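Local coordinates for suppressor protein STP22 of temperature-sensitive alpha-factor receptor and arginine permease (Saccharomyces cerevisiae, PDB 3R3Q) that serves as the Vps23 subunit of the yeast ESCRT complex one in endosomal sorting, its UEV domain probably helping ESCRT-0 recruit the complex to endosomes, at residues I86-S91 and N125-L130; I118-D123 and L154-Q159. The protein carries 1 engineered substitution. All coordinates share one frame; numbering follows the deposited sequence.

Contact 1: I86-S91 and N125-L130; sequences IMWVPS and NGWIAL
Trp-88 and Trp-127 carry this contact, across two backbones that share no hydrogen bond. Residues 86-88 lie in strand 82-88, extended, and the chain continues through Pro-90 and Ser-91 without regular structure, whereas 125-130 is an irregular stretch between helices 118-121 and 143-152. Trp-88 points toward the other segment, and Trp-127 reaches back with the far end of its indole. With CG anti to the carbonyl carbon (chi1 -60°), the benzene ring of Trp-127 is carried to the pyrrole side of Trp-88, where CH2 lies 3.7 Å from Trp-88 CD1. That carbon meets Trp-127 at the ring edge, in its plane. The five-membered ring of Trp-88 and the six-membered ring of Trp-127 are inclined at 66° with centroids 5.5 Å apart, an oblique aromatic pair. Trp-88 also packs edge-to-face with Phe-54, and Trp-127 rests on Ser-101. An alanine in place of Trp-88 would probably leave the outer indole edge of Trp-127 without its aromatic neighbour and remove the edge-to-face partner that Trp-88 gives Phe-54. With no hydrogen bond or charge between the segments, van der Waals and aromatic packing alone joins strand 82-88 of the UEV sheet to the loop after helix 118-121.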
loop_
_atom_site.group_PDB
_atom_site.type_symbol
_atom_site.label_atom_id
_atom_site.label_comp_id
_atom_site.label_asym_id
_atom_site.label_seq_id
_atom_site.Cartn_x
_atom_site.Cartn_y
_atom_site.Cartn_z
ATOM N N ILE A 86 -4.669 2.915 -1.290
ATOM C CA ILE A 86 -4.967 1.739 -2.091
ATOM C C ILE A 86 -3.664 1.202 -2.664
ATOM O O ILE A 86 -2.950 1.928 -3.361
ATOM C CB ILE A 86 -5.901 2.073 -3.253
ATOM C CG1 ILE A 86 -7.230 2.615 -2.719
ATOM C CG2 ILE A 86 -6.123 0.839 -4.112
ATOM C CD1 ILE A 86 -8.191 3.097 -3.790
ATOM N N MET A 87 -3.350 -0.055 -2.347
ATOM C CA MET A 87 -2.168 -0.744 -2.862
ATOM C C MET A 87 -2.600 -1.735 -3.939
ATOM O O MET A 87 -3.674 -2.341 -3.842
ATOM C CB MET A 87 -1.457 -1.505 -1.720
ATOM C CG MET A 87 -0.385 -2.547 -2.141
ATOM S SD MET A 87 0.274 -3.537 -0.759
ATOM C CE MET A 87 1.269 -2.308 0.068
ATOM N N TRP A 88 -1.761 -1.906 -4.953
ATOM C CA TRP A 88 -1.988 -2.908 -5.976
ATOM C C TRP A 88 -0.775 -3.811 -6.034
ATOM O O TRP A 88 0.353 -3.326 -6.089
ATOM C CB TRP A 88 -2.134 -2.242 -7.337
ATOM C CG TRP A 88 -3.308 -1.341 -7.458
ATOM C CD1 TRP A 88 -3.400 -0.036 -7.033
ATOM C CD2 TRP A 88 -4.559 -1.649 -8.077
ATOM N NE1 TRP A 88 -4.637 0.472 -7.350
ATOM C CE2 TRP A 88 -5.365 -0.499 -7.989
ATOM C CE3 TRP A 88 -5.076 -2.794 -8.701
ATOM C CZ2 TRP A 88 -6.659 -0.452 -8.509
ATOM C CZ3 TRP A 88 -6.354 -2.743 -9.220
ATOM C CH2 TRP A 88 -7.134 -1.581 -9.118
ATOM N N VAL A 89 -0.999 -5.121 -6.011
ATOM C CA VAL A 89 0.113 -6.064 -6.062
ATOM C C VAL A 89 0.294 -6.541 -7.513
ATOM O O VAL A 89 -0.586 -7.193 -8.064
ATOM C CB VAL A 89 -0.127 -7.258 -5.122
ATOM C CG1 VAL A 89 1.122 -8.125 -5.045
ATOM C CG2 VAL A 89 -0.510 -6.763 -3.729
ATOM N N PRO A 90 1.424 -6.201 -8.135
ATOM C CA PRO A 90 1.613 -6.599 -9.533
ATOM C C PRO A 90 1.824 -8.110 -9.694
ATOM O O PRO A 90 2.294 -8.802 -8.777
ATOM C CB PRO A 90 2.883 -5.834 -9.939
ATOM C CG PRO A 90 3.668 -5.746 -8.657
ATOM C CD PRO A 90 2.605 -5.493 -7.598
ATOM N N SER A 91 1.502 -8.615 -10.881
ATOM C CA SER A 91 1.531 -10.049 -11.108
ATOM C C SER A 91 2.930 -10.660 -10.954
ATOM O O SER A 91 3.059 -11.861 -10.702
ATOM C CB SER A 91 0.915 -10.386 -12.475
ATOM O OG SER A 91 1.615 -9.731 -13.524
ATOM N N ASN A 125 -1.299 11.608 -10.790
ATOM C CA ASN A 125 -2.264 10.525 -10.887
ATOM C C ASN A 125 -2.559 9.879 -9.535
ATOM O O ASN A 125 -3.335 8.931 -9.456
ATOM C CB ASN A 125 -1.772 9.466 -11.872
ATOM C CG ASN A 125 -1.714 9.978 -13.301
ATOM O OD1 ASN A 125 -2.213 11.061 -13.607
ATOM N ND2 ASN A 125 -1.102 9.198 -14.182
ATOM N N GLY A 126 -1.935 10.395 -8.479
ATOM C CA GLY A 126 -2.189 9.916 -7.133
ATOM C C GLY A 126 -1.230 8.856 -6.616
ATOM O O GLY A 126 -1.389 8.384 -5.496
ATOM N N TRP A 127 -0.237 8.468 -7.414
ATOM C CA TRP A 127 0.703 7.435 -6.981
ATOM C C TRP A 127 1.771 7.987 -6.058
ATOM O O TRP A 127 2.244 9.116 -6.234
ATOM C CB TRP A 127 1.389 6.766 -8.173
ATOM C CG TRP A 127 0.436 6.102 -9.096
ATOM C CD1 TRP A 127 0.111 6.498 -10.364
ATOM C CD2 TRP A 127 -0.345 4.934 -8.827
ATOM N NE1 TRP A 127 -0.823 5.646 -10.899
ATOM C CE2 TRP A 127 -1.119 4.674 -9.979
ATOM C CE3 TRP A 127 -0.464 4.080 -7.721
ATOM C CZ2 TRP A 127 -2.004 3.595 -10.059
ATOM C CZ3 TRP A 127 -1.338 3.009 -7.802
ATOM C CH2 TRP A 127 -2.106 2.779 -8.963
ATOM N N ILE A 128 2.176 7.166 -5.101
ATOM C CA ILE A 128 3.186 7.527 -4.125
ATOM C C ILE A 128 4.498 6.834 -4.450
ATOM O O ILE A 128 4.553 5.615 -4.600
ATOM C CB ILE A 128 2.734 7.132 -2.710
ATOM C CG1 ILE A 128 1.432 7.843 -2.348
ATOM C CG2 ILE A 128 3.831 7.429 -1.691
ATOM C CD1 ILE A 128 0.767 7.279 -1.124
ATOM N N ALA A 129 5.557 7.619 -4.582
ATOM C CA ALA A 129 6.883 7.059 -4.686
ATOM C C ALA A 129 7.414 6.961 -3.263
ATOM O O ALA A 129 7.081 7.789 -2.405
ATOM C CB ALA A 129 7.763 7.946 -5.540
ATOM N N LEU A 130 8.193 5.930 -2.992
ATOM C CA LEU A 130 8.861 5.802 -1.706
ATOM C C LEU A 130 10.299 5.426 -1.964
ATOM O O LEU A 130 10.588 4.734 -2.939
ATOM C CB LEU A 130 8.212 4.696 -0.876
ATOM C CG LEU A 130 6.791 4.955 -0.387
ATOM C CD1 LEU A 130 6.330 3.809 0.482
ATOM C CD2 LEU A 130 6.753 6.245 0.397
#

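Contact 2: I118-D123 and L154-Q159; sequences IQEYID and LHEPPQ. With ZN (zinc ion), chain F; ZN (zinc ion), chain H; ACT (acetate ion), chain Q.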
loop_
_atom_site.group_PDB
_atom_site.type_symbol
_atom_site.label_atom_id
_atom_site.label_comp_id
_atom_site.label_asym_id
_atom_site.label_seq_id
_atom_site.Cartn_x
_atom_site.Cartn_y
_atom_site.Cartn_z
ATOM N N ILE A 118 3.466 14.431 2.082
ATOM C CA ILE A 118 2.778 13.658 1.043
ATOM C C ILE A 118 2.984 14.244 -0.349
ATOM O O ILE A 118 3.227 13.512 -1.312
ATOM C CB ILE A 118 1.266 13.577 1.327
ATOM C CG1 ILE A 118 1.021 12.867 2.655
ATOM C CG2 ILE A 118 0.539 12.862 0.197
ATOM C CD1 ILE A 118 -0.442 12.890 3.076
ATOM N N GLN A 119 2.906 15.565 -0.449
ATOM C CA GLN A 119 3.082 16.254 -1.724
ATOM C C GLN A 119 4.462 16.000 -2.344
ATOM O O GLN A 119 4.609 16.071 -3.566
ATOM C CB GLN A 119 2.844 17.759 -1.552
ATOM C CG GLN A 119 2.929 18.564 -2.839
ATOM C CD GLN A 119 2.621 20.035 -2.624
ATOM O OE1 GLN A 119 2.194 20.441 -1.540
ATOM N NE2 GLN A 119 2.836 20.842 -3.659
ATOM N N GLU A 120 5.469 15.711 -1.515
ATOM C CA GLU A 120 6.808 15.440 -2.033
ATOM C C GLU A 120 6.820 14.215 -2.920
ATOM O O GLU A 120 7.616 14.126 -3.848
ATOM C CB GLU A 120 7.816 15.160 -0.909
ATOM C CG GLU A 120 8.097 16.295 0.050
ATOM C CD GLU A 120 9.269 15.984 0.955
ATOM O OE1 GLU A 120 10.162 15.228 0.541
ATOM O OE2 GLU A 120 9.315 16.485 2.088
ATOM N N TYR A 121 5.968 13.255 -2.598
ATOM C CA TYR A 121 6.089 11.914 -3.145
ATOM C C TYR A 121 4.992 11.548 -4.122
ATOM O O TYR A 121 5.019 10.467 -4.695
ATOM C CB TYR A 121 6.021 10.895 -2.007
ATOM C CG TYR A 121 7.231 10.855 -1.112
ATOM C CD1 TYR A 121 8.416 10.291 -1.553
ATOM C CD2 TYR A 121 7.181 11.359 0.177
ATOM C CE1 TYR A 121 9.529 10.242 -0.744
ATOM C CE2 TYR A 121 8.284 11.297 1.005
ATOM C CZ TYR A 121 9.453 10.744 0.537
ATOM O OH TYR A 121 10.563 10.683 1.344
ATOM N N ILE A 122 4.010 12.418 -4.293
ATOM C CA ILE A 122 2.834 12.038 -5.064
ATOM C C ILE A 122 2.918 12.569 -6.489
ATOM O O ILE A 122 3.429 13.667 -6.725
ATOM C CB ILE A 122 1.547 12.530 -4.369
ATOM C CG1 ILE A 122 0.325 11.744 -4.838
ATOM C CG2 ILE A 122 1.347 14.020 -4.594
ATOM C CD1 ILE A 122 -0.918 12.080 -4.040
ATOM N N ASP A 123 2.450 11.780 -7.449
ATOM C CA ASP A 123 2.360 12.271 -8.819
ATOM C C ASP A 123 0.945 12.780 -9.117
ATOM O O ASP A 123 0.063 12.747 -8.251
ATOM C CB ASP A 123 2.889 11.242 -9.853
ATOM C CG ASP A 123 2.003 10.004 -9.987
ATOM O OD1 ASP A 123 0.822 10.079 -9.627
ATOM O OD2 ASP A 123 2.506 8.966 -10.471
ATOM N N LEU A 154 5.092 10.066 6.341
ATOM C CA LEU A 154 4.061 11.056 6.641
ATOM C C LEU A 154 4.667 12.115 7.546
ATOM O O LEU A 154 3.975 13.016 8.037
ATOM C CB LEU A 154 2.848 10.411 7.325
ATOM C CG LEU A 154 2.066 9.374 6.513
ATOM C CD1 LEU A 154 0.876 8.879 7.311
ATOM C CD2 LEU A 154 1.620 9.946 5.178
ATOM N N HIS A 155 5.972 12.003 7.773
ATOM C CA HIS A 155 6.655 12.944 8.647
ATOM C C HIS A 155 7.943 13.445 8.023
ATOM O O HIS A 155 8.652 12.695 7.350
ATOM C CB HIS A 155 6.952 12.277 9.983
ATOM C CG HIS A 155 5.759 11.593 10.566
ATOM N ND1 HIS A 155 4.905 12.213 11.450
ATOM C CD2 HIS A 155 5.248 10.356 10.351
ATOM C CE1 HIS A 155 3.927 11.380 11.772
ATOM N NE2 HIS A 155 4.111 10.250 11.115
ATOM N N GLU A 156 8.246 14.720 8.234
ATOM C CA GLU A 156 9.543 15.229 7.809
ATOM C C GLU A 156 10.634 14.627 8.689
ATOM O O GLU A 156 10.389 14.277 9.843
ATOM C CB GLU A 156 9.593 16.755 7.895
ATOM C CG GLU A 156 8.646 17.468 6.944
ATOM C CD GLU A 156 9.137 17.527 5.501
ATOM O OE1 GLU A 156 10.136 16.866 5.144
ATOM O OE2 GLU A 156 8.494 18.253 4.719
ATOM N N PRO A 157 11.852 14.498 8.145
ATOM C CA PRO A 157 12.973 13.950 8.914
ATOM C C PRO A 157 13.305 14.832 10.107
ATOM O O PRO A 157 12.971 16.021 10.112
ATOM C CB PRO A 157 14.150 14.002 7.922
ATOM C CG PRO A 157 13.539 14.169 6.581
ATOM C CD PRO A 157 12.249 14.906 6.788
ATOM N N PRO A 158 13.976 14.264 11.111
ATOM C CA PRO A 158 14.526 15.110 12.169
ATOM C C PRO A 158 15.635 15.952 11.557
ATOM O O PRO A 158 16.346 15.472 10.678
ATOM C CB PRO A 158 15.095 14.103 13.171
ATOM C CG PRO A 158 15.367 12.875 12.366
ATOM C CD PRO A 158 14.402 12.856 11.223
ATOM N N GLN A 159 15.768 17.197 11.994
ATOM C CA GLN A 159 16.772 18.075 11.413
ATOM C C GLN A 159 17.975 18.240 12.323
ATOM O O GLN A 159 17.910 18.007 13.522
ATOM C CB GLN A 159 16.165 19.451 11.128
ATOM C CG GLN A 159 14.898 19.400 10.292
ATOM C CD GLN A 159 15.179 18.995 8.866
ATOM O OE1 GLN A 159 16.072 19.542 8.229
ATOM N NE2 GLN A 159 14.422 18.026 8.359
HETATM ZN ZN ZN F . 9.044 18.333 2.788
HETATM ZN ZN ZN H . 4.875 14.225 12.008
HETATM C C ACT Q . 5.756 16.498 10.755
HETATM O O ACT Q . 6.224 15.421 10.367
HETATM O OXT ACT Q . 4.951 16.407 11.699
HETATM C CH3 ACT Q . 6.135 17.811 10.135
HETATM O O HOH W 1 7.389 19.438 1.718
#
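Ile-118 and Leu-154 bring the two backbones together, their CA atoms 6.3 Å apart, where the short, weakly bonded helix 118-121 meets the chain leaving helix 143-152. The two side chains lie alongside each other and point the same way, and CG1 of Ile-118 touches CD2 of Leu-154 at 3.9 Å. Both also pack on Ile-83 of strand 82-88, which ties this apolar end of the contact to the sheet.

Farther on, Glu-120 extends its chain beyond CG and offers OE2 to a zinc ion at 2.0 Å. Glu-156 comes to the same metal from the other segment: its chain folds at chi2 (-78°), and its OE2 also binds at 2.0 Å. A water binds the same ion, 2.3 Å from the zinc. The carboxylate planes are 35° apart, and OE2 of Glu-120 lies 3.2 Å from OE1 of Glu-156, a pair of acceptors with no hydrogen bond between them. Tyr-121 closes the helical turn, its N hydrogen-bonded to O of Ile-118.

On the second segment His-155 holds another zinc ion through ND1, and an acetate, probably from the crystallisation liquor, chelates that metal through both oxygens. The backbone N of Glu-156 donates to O of this acetate at 3.0 Å, so the anion links the histidine's metal to the next residue. Beyond it, NE2 of Gln-159 donates a hydrogen bond to O of Pro-157, from above the carbonyl plane.

Two carboxylates this close would be expected to repel each other; the shared zinc cation probably offsets that charge and bridges the exposed end of the contact, while Ile-118 and Leu-154 supply its apolar base.

Contacts 1 and 2 have centres 16 Å apart, and their segments alternate along the chain. Segments 118-123 and 125-130 are nearly continuous: Asp-123 OD1 accepts hydrogen bonds from N of both Asn-125 and Trp-127, and Ala-129 N lies 2.9 Å from Tyr-121 O in a probable hydrogen bond. Packing adds to this where Ile-122 CG1 meets Trp-127 O at 3.5 Å. Strand 82-88 touches both: it carries Trp-88 of contact 1, and Ile-83 nearer its start packs against the apolar pair of contact 2. Two zinc ions are bound at contact 2, while contact 1 is an aromatic meeting without a metal.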